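Local coordinates for anthranilate synthase component I (Streptococcus pneumoniae serotype 4, PDB 5KCK), which serves as one component of a two-component synthase, a mixed alpha/beta protein built round extended antiparallel sheets, at residues 376-379 with 380-383; 426-429 with 430-433; 298-301 with 302-306. All coordinates share one frame; numbering follows the deposited sequence.

Overall arrangement
From the N terminus the chain first reaches contact 3, in the first turns of helix 297-316, which packs on strands 324-333 and 338-347. Contact 1 follows at the end of helix 372-382, whose side chains rest on helix 190-205 and strand 211-221. Contact 2 comes last, where strand 418-427 turns toward helix 433-446. The three lie in series, so none nests within or crosses another, and each closes only a local turn. Contacts 1 and 2 approach to about 7 Å at their nearest atoms and share helix 190-205 and strand 211-221 as neighbours. Contact 2 touches contact 3 through Asp430 and Lys298.

Contact 1 of 3, residues 376-379 with 380-383; sequences MRRI and YELE
Arg378 and Glu381, their CA atoms 5.0 Å apart, sit in the last turn of helix 372-382, where the carbonyl of Ile379 receives both Leu382 N, at 3.2 Å from Ile379 O, and Glu383 N, at 2.7 Å from the same oxygen. The second bond is the straighter one, and the chain leaves helical conformation at Glu383. Some neighbouring backbone bonds, such as Tyr380 N to Met376 O, are weak, as suits a helix that is running out. Arg378 and Glu381 point the same way from the helix. The arginine chain bends at chi2 (-55°), which lays its guanidinium beside the extended glutamate. Arg378 NH1 then donates to the syn lone pair of Glu381 OE1 at 2.9 Å, and that oxygen lies in the guanidinium plane although the two flat groups are turned 63° apart. NH2 of the same arginine pairs with Asp208, so the long side chain, with several N-H donors, links two carboxylates. Next along the chain, the beta-branched Ile379 lays CG2 alongside the carboxylate of Glu383, one turn on from it, 3.6 Å from Glu383 CD, while strand 211-221 meets the isoleucine through Cys212. Glu383 OE2 is bonded to Ser215 OG and forms a salt bridge with Arg387, and Tyr380 sends its hydroxyl to Asp100 and to the backbone N of Arg387. Buried Glu383 thus has a positive partner and a hydroxyl to offset its charge, which would probably keep it ionised, whereas the Arg378-Glu381 bridge joins opposite charges on the more exposed flank of the turn.

Contact 2 of 3, residues 426-429 with 430-433; sequences GIVY and DSIA
Val428 and Ser431 make the compact part of this turn. The hydroxyl oxygen Ser431 OG receives the N-H of Val428 at 2.9 Å, almost perfectly straight at 174°, while Ser431 N returns to Val428 O at 3.3 Å. With OG beside its own backbone N (chi1 -81°), the short serine side chain brings OG back to Val428 N. The same OG is hydrogen-bonded to Glu436 of the following helix, so this buried hydroxyl has two partners. The apolar Ile427 and Val428 complete the packing, each bringing its CG2 up to the hydroxyl; Val428 CG2 lies 3.6 Å from Ser431 OG. This is a type I beta turn, Val428 to Ser431, by which strand 418-427 ends and the chain is led to Ile432, the N-cap position of helix 433-446. On its inner side Ile427 meets Val197 of helix 190-205 and Leu214 of strand 211-221. The outer corner is looser and nearer solvent. There the exposed ring of Tyr429 and the carboxylate of Asp430 lie stacked with planes 13° apart, both side chains being placed between backbone N and carbonyl carbon. Asp430 OD1 stands 3.9 Å above the ring plane of Tyr429, over its centre, but the attractive element is the CH-pi contact of Asp430 CB, 4.1 Å from the Tyr429 ring centroid. A carboxylate suits this solvent-side corner, where Asp430 OD1 meets nothing tighter across the turn than Val428 CG2 at 3.5 Å.

Contact 3 of 3, residues 298-301 with 302-306; sequences KETA and EHRML
Two torsions gather Arg304 against Thr300: the arginine starts with CG opposite the backbone N (chi1 -163°), and a bend at chi3 (-44°) swings its guanidinium back over the preceding turn. Thr300 lies alongside, pointing the same way, with OG1 between its backbone N and carbonyl carbon. Arg304 NH2 comes to 3.4 Å from Thr300 OG1 and 3.6 Å from Thr300 CB, and Arg304 NH1 stands 3.8 Å from Ala301 CA. One face of the guanidinium thus lies over backbone, with Thr300 O beneath its rim and Ala301 CA also under that face; the methyl of Ala301 sits beside NH1, small enough to let the flat group approach the backbone. Along the backbone, Arg304 N donates to Thr300 O at 2.8 Å and 178°, one of four consecutive i to i+4 bonds that mark a regular alpha helix. This helix, 297-316, packs one flank on strands 324-333 and 338-347: Thr300 and His303 both rest on Met329 and Leu340, and the imidazole turns its NE2 to Ser342 OG. Glu302 CG passes 3.4 Å from Lys298 O, while its OE1 takes a hydrogen bond from Gln211. Met305, a selenomethionine here, touches Phe210 and places CE 3.9 Å from Ala301 O. Near the start of the helix Lys298 reaches with its long chain toward Asp430 of the 426-433 turn.

Contact 1 of 3, residues 376-379 with 380-383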
loop_
_atom_site.group_PDB
_atom_site.type_symbol
_atom_site.label_atom_id
_atom_site.label_comp_id
_atom_site.label_asym_id
_atom_site.label_seq_id
_atom_site.Cartn_x
_atom_site.Cartn_y
_atom_site.Cartn_z
HETATM N N MSE A 376 17.008 -21.107 -30.307
HETATM C CA MSE A 376 17.286 -22.013 -29.203
HETATM C C MSE A 376 18.369 -23.030 -29.555
HETATM O O MSE A 376 19.193 -23.377 -28.707
HETATM C CB MSE A 376 16.015 -22.728 -28.760
HETATM C CG MSE A 376 15.037 -21.823 -28.030
HETATM SE SE MSE A 376 13.470 -22.776 -27.331
HETATM C CE MSE A 376 12.826 -23.563 -29.012
ATOM N N ARG A 377 18.388 -23.508 -30.803
ATOM C CA ARG A 377 19.481 -24.387 -31.206
ATOM C C ARG A 377 20.815 -23.645 -31.175
ATOM O O ARG A 377 21.824 -24.187 -30.705
ATOM C CB ARG A 377 19.203 -24.985 -32.589
ATOM C CG ARG A 377 17.984 -25.940 -32.597
ATOM C CD ARG A 377 17.857 -26.724 -33.906
ATOM N NE ARG A 377 19.088 -27.454 -34.222
ATOM C CZ ARG A 377 19.263 -28.764 -34.057
ATOM N NH1 ARG A 377 18.284 -29.522 -33.585
ATOM N NH2 ARG A 377 20.423 -29.320 -34.375
ATOM N N ARG A 378 20.830 -22.388 -31.633
ATOM C CA ARG A 378 22.068 -21.613 -31.630
ATOM C C ARG A 378 22.529 -21.294 -30.211
ATOM O O ARG A 378 23.734 -21.312 -29.929
ATOM C CB ARG A 378 21.885 -20.333 -32.432
ATOM C CG ARG A 378 21.562 -20.578 -33.909
ATOM C CD ARG A 378 22.596 -21.470 -34.605
ATOM N NE ARG A 378 22.428 -21.427 -36.055
ATOM C CZ ARG A 378 22.982 -22.280 -36.908
ATOM N NH1 ARG A 378 23.749 -23.265 -36.466
ATOM N NH2 ARG A 378 22.764 -22.147 -38.210
ATOM N N ILE A 379 21.587 -21.011 -29.306
ATOM C CA ILE A 379 21.945 -20.725 -27.917
ATOM C C ILE A 379 22.724 -21.886 -27.313
ATOM O O ILE A 379 23.709 -21.681 -26.594
ATOM C CB ILE A 379 20.688 -20.398 -27.090
ATOM C CG1 ILE A 379 20.179 -18.999 -27.440
ATOM C CG2 ILE A 379 20.970 -20.526 -25.574
ATOM C CD1 ILE A 379 18.766 -18.729 -26.955
ATOM N N TYR A 380 22.317 -23.117 -27.605
ATOM C CA TYR A 380 23.006 -24.260 -27.030
ATOM C C TYR A 380 24.191 -24.735 -27.860
ATOM O O TYR A 380 24.862 -25.698 -27.469
ATOM C CB TYR A 380 22.013 -25.391 -26.779
ATOM C CG TYR A 380 21.395 -25.268 -25.405
ATOM C CD1 TYR A 380 21.881 -24.331 -24.494
ATOM C CD2 TYR A 380 20.349 -26.088 -25.006
ATOM C CE1 TYR A 380 21.341 -24.212 -23.230
ATOM C CE2 TYR A 380 19.796 -25.972 -23.742
ATOM C CZ TYR A 380 20.294 -25.032 -22.861
ATOM O OH TYR A 380 19.758 -24.918 -21.598
ATOM N N GLU A 381 24.480 -24.075 -28.978
ATOM C CA GLU A 381 25.776 -24.232 -29.618
ATOM C C GLU A 381 26.797 -23.249 -29.070
ATOM O O GLU A 381 27.999 -23.494 -29.189
ATOM C CB GLU A 381 25.642 -24.070 -31.141
ATOM C CG GLU A 381 24.808 -25.180 -31.791
ATOM C CD GLU A 381 24.438 -24.910 -33.252
ATOM O OE1 GLU A 381 24.780 -23.837 -33.796
ATOM O OE2 GLU A 381 23.791 -25.790 -33.857
ATOM N N LEU A 382 26.340 -22.172 -28.437
ATOM C CA LEU A 382 27.194 -21.116 -27.909
ATOM C C LEU A 382 27.317 -21.140 -26.393
ATOM O O LEU A 382 28.426 -21.083 -25.863
ATOM C CB LEU A 382 26.657 -19.757 -28.365
ATOM C CG LEU A 382 26.575 -19.632 -29.879
ATOM C CD1 LEU A 382 25.877 -18.341 -30.260
ATOM C CD2 LEU A 382 27.975 -19.692 -30.471
ATOM N N GLU A 383 26.209 -21.204 -25.667
ATOM C CA GLU A 383 26.298 -21.257 -24.214
ATOM C C GLU A 383 26.866 -22.600 -23.774
ATOM O O GLU A 383 26.618 -23.635 -24.400
ATOM C CB GLU A 383 24.928 -21.014 -23.583
ATOM C CG GLU A 383 24.432 -19.584 -23.766
ATOM C CD GLU A 383 23.138 -19.306 -23.026
ATOM O OE1 GLU A 383 22.611 -20.242 -22.382
ATOM O OE2 GLU A 383 22.649 -18.149 -23.085
#

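Contact 2 of 3, residues 426-429 with 430-433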
loop_
_atom_site.group_PDB
_atom_site.type_symbol
_atom_site.label_atom_id
_atom_site.label_comp_id
_atom_site.label_asym_id
_atom_site.label_seq_id
_atom_site.Cartn_x
_atom_site.Cartn_y
_atom_site.Cartn_z
ATOM N N GLY A 426 19.680 -9.498 -26.015
ATOM C CA GLY A 426 19.225 -9.770 -27.360
ATOM C C GLY A 426 20.246 -9.334 -28.388
ATOM O O GLY A 426 20.465 -8.134 -28.592
ATOM N N ILE A 427 20.885 -10.302 -29.036
ATOM C CA ILE A 427 21.862 -10.002 -30.075
ATOM C C ILE A 427 21.131 -9.787 -31.390
ATOM O O ILE A 427 20.267 -10.587 -31.775
ATOM C CB ILE A 427 22.896 -11.131 -30.195
ATOM C CG1 ILE A 427 23.452 -11.498 -28.816
ATOM C CG2 ILE A 427 24.001 -10.735 -31.181
ATOM C CD1 ILE A 427 23.948 -10.305 -28.003
ATOM N N VAL A 428 21.465 -8.694 -32.074
ATOM C CA VAL A 428 20.900 -8.387 -33.381
ATOM C C VAL A 428 22.040 -8.095 -34.347
ATOM O O VAL A 428 23.217 -8.257 -34.006
ATOM C CB VAL A 428 19.911 -7.209 -33.309
ATOM C CG1 VAL A 428 18.604 -7.666 -32.712
ATOM C CG2 VAL A 428 20.505 -6.062 -32.501
ATOM N N TYR A 429 21.698 -7.651 -35.558
ATOM C CA TYR A 429 22.697 -7.581 -36.617
ATOM C C TYR A 429 23.747 -6.505 -36.354
ATOM O O TYR A 429 24.896 -6.652 -36.784
ATOM C CB TYR A 429 22.009 -7.356 -37.964
ATOM C CG TYR A 429 21.509 -5.949 -38.202
ATOM C CD1 TYR A 429 20.237 -5.564 -37.799
ATOM C CD2 TYR A 429 22.305 -5.010 -38.851
ATOM C CE1 TYR A 429 19.775 -4.281 -38.027
ATOM C CE2 TYR A 429 21.854 -3.725 -39.079
ATOM C CZ TYR A 429 20.588 -3.366 -38.669
ATOM O OH TYR A 429 20.141 -2.085 -38.903
ATOM N N ASP A 430 23.387 -5.427 -35.653
ATOM C CA ASP A 430 24.320 -4.346 -35.351
ATOM C C ASP A 430 24.717 -4.314 -33.875
ATOM O O ASP A 430 24.981 -3.243 -33.324
ATOM C CB ASP A 430 23.735 -2.999 -35.781
ATOM C CG ASP A 430 22.410 -2.683 -35.102
ATOM O OD1 ASP A 430 21.721 -3.624 -34.648
ATOM O OD2 ASP A 430 22.053 -1.483 -35.037
ATOM N N SER A 431 24.779 -5.475 -33.224
ATOM C CA SER A 431 25.184 -5.523 -31.825
ATOM C C SER A 431 26.677 -5.242 -31.685
ATOM O O SER A 431 27.489 -5.679 -32.504
ATOM C CB SER A 431 24.851 -6.887 -31.205
ATOM O OG SER A 431 23.490 -6.978 -30.810
ATOM N N ILE A 432 27.034 -4.505 -30.638
ATOM C CA ILE A 432 28.425 -4.284 -30.256
ATOM C C ILE A 432 28.727 -5.202 -29.081
ATOM O O ILE A 432 28.080 -5.110 -28.030
ATOM C CB ILE A 432 28.682 -2.818 -29.889
ATOM C CG1 ILE A 432 28.279 -1.905 -31.045
ATOM C CG2 ILE A 432 30.142 -2.613 -29.503
ATOM C CD1 ILE A 432 28.057 -0.474 -30.627
ATOM N N ALA A 433 29.719 -6.078 -29.253
ATOM C CA ALA A 433 29.935 -7.159 -28.296
ATOM C C ALA A 433 30.249 -6.624 -26.904
ATOM O O ALA A 433 29.783 -7.177 -25.901
ATOM C CB ALA A 433 31.059 -8.070 -28.789
#

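Contact 3 of 3, residues 298-301 with 302-306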
loop_
_atom_site.group_PDB
_atom_site.type_symbol
_atom_site.label_atom_id
_atom_site.label_comp_id
_atom_site.label_asym_id
_atom_site.label_seq_id
_atom_site.Cartn_x
_atom_site.Cartn_y
_atom_site.Cartn_z
ATOM N N LYS A 298 13.282 1.186 -33.828
ATOM C CA LYS A 298 13.870 -0.087 -33.421
ATOM C C LYS A 298 13.201 -0.639 -32.169
ATOM O O LYS A 298 12.968 -1.849 -32.072
ATOM C CB LYS A 298 15.374 0.077 -33.183
ATOM C CG LYS A 298 16.263 -0.779 -34.080
ATOM C CD LYS A 298 17.741 -0.481 -33.839
ATOM C CE LYS A 298 18.148 -0.805 -32.403
ATOM N NZ LYS A 298 19.541 -0.354 -32.105
ATOM N N GLU A 299 12.889 0.230 -31.200
ATOM C CA GLU A 299 12.282 -0.219 -29.949
ATOM C C GLU A 299 10.809 -0.562 -30.127
ATOM O O GLU A 299 10.326 -1.544 -29.553
ATOM C CB GLU A 299 12.445 0.851 -28.869
ATOM C CG GLU A 299 13.886 1.152 -28.488
ATOM C CD GLU A 299 14.446 0.184 -27.459
ATOM O OE1 GLU A 299 13.792 -0.843 -27.173
ATOM O OE2 GLU A 299 15.546 0.460 -26.929
ATOM N N THR A 300 10.076 0.239 -30.906
ATOM C CA THR A 300 8.688 -0.103 -31.193
ATOM C C THR A 300 8.599 -1.384 -32.014
ATOM O O THR A 300 7.747 -2.236 -31.746
ATOM C CB THR A 300 7.989 1.047 -31.917
ATOM O OG1 THR A 300 8.675 1.329 -33.141
ATOM C CG2 THR A 300 7.972 2.285 -31.051
ATOM N N ALA A 301 9.475 -1.538 -33.014
ATOM C CA ALA A 301 9.509 -2.781 -33.780
ATOM C C ALA A 301 9.775 -3.977 -32.875
ATOM O O ALA A 301 9.142 -5.029 -33.024
ATOM C CB ALA A 301 10.566 -2.699 -34.882
ATOM N N GLU A 302 10.713 -3.836 -31.933
ATOM C CA GLU A 302 10.933 -4.870 -30.926
ATOM C C GLU A 302 9.630 -5.236 -30.228
ATOM O O GLU A 302 9.253 -6.412 -30.157
ATOM C CB GLU A 302 11.961 -4.391 -29.897
ATOM C CG GLU A 302 13.410 -4.703 -30.223
ATOM C CD GLU A 302 13.843 -6.068 -29.717
ATOM O OE1 GLU A 302 14.545 -6.782 -30.465
ATOM O OE2 GLU A 302 13.482 -6.429 -28.572
ATOM N N HIS A 303 8.924 -4.230 -29.712
ATOM C CA HIS A 303 7.698 -4.492 -28.974
ATOM C C HIS A 303 6.637 -5.122 -29.869
ATOM O O HIS A 303 6.021 -6.130 -29.507
ATOM C CB HIS A 303 7.174 -3.201 -28.356
ATOM C CG HIS A 303 5.896 -3.385 -27.604
ATOM N ND1 HIS A 303 5.860 -3.800 -26.291
ATOM C CD2 HIS A 303 4.606 -3.243 -27.991
ATOM C CE1 HIS A 303 4.603 -3.894 -25.895
ATOM N NE2 HIS A 303 3.821 -3.557 -26.907
ATOM N N ARG A 304 6.400 -4.528 -31.039
ATOM C CA ARG A 304 5.412 -5.069 -31.963
ATOM C C ARG A 304 5.685 -6.540 -32.261
ATOM O O ARG A 304 4.756 -7.352 -32.340
ATOM C CB ARG A 304 5.422 -4.238 -33.243
ATOM C CG ARG A 304 4.226 -4.394 -34.138
ATOM C CD ARG A 304 4.332 -3.405 -35.300
ATOM N NE ARG A 304 4.764 -2.085 -34.840
ATOM C CZ ARG A 304 5.872 -1.461 -35.240
ATOM N NH1 ARG A 304 6.678 -2.019 -36.137
ATOM N NH2 ARG A 304 6.168 -0.266 -34.746
HETATM N N MSE A 305 6.957 -6.903 -32.403
HETATM C CA MSE A 305 7.363 -8.274 -32.674
HETATM C C MSE A 305 6.926 -9.194 -31.537
HETATM O O MSE A 305 6.497 -10.325 -31.767
HETATM C CB MSE A 305 8.877 -8.342 -32.869
HETATM C CG MSE A 305 9.350 -9.319 -33.929
HETATM SE SE MSE A 305 10.858 -8.608 -34.967
HETATM C CE MSE A 305 9.907 -7.323 -36.092
ATOM N N LEU A 306 7.026 -8.693 -30.304
ATOM C CA LEU A 306 6.604 -9.489 -29.157
ATOM C C LEU A 306 5.086 -9.568 -29.071
ATOM O O LEU A 306 4.538 -10.596 -28.662
ATOM C CB LEU A 306 7.180 -8.910 -27.867
ATOM C CG LEU A 306 7.639 -9.965 -26.869
ATOM C CD1 LEU A 306 8.911 -10.643 -27.357
ATOM C CD2 LEU A 306 7.839 -9.339 -25.508
#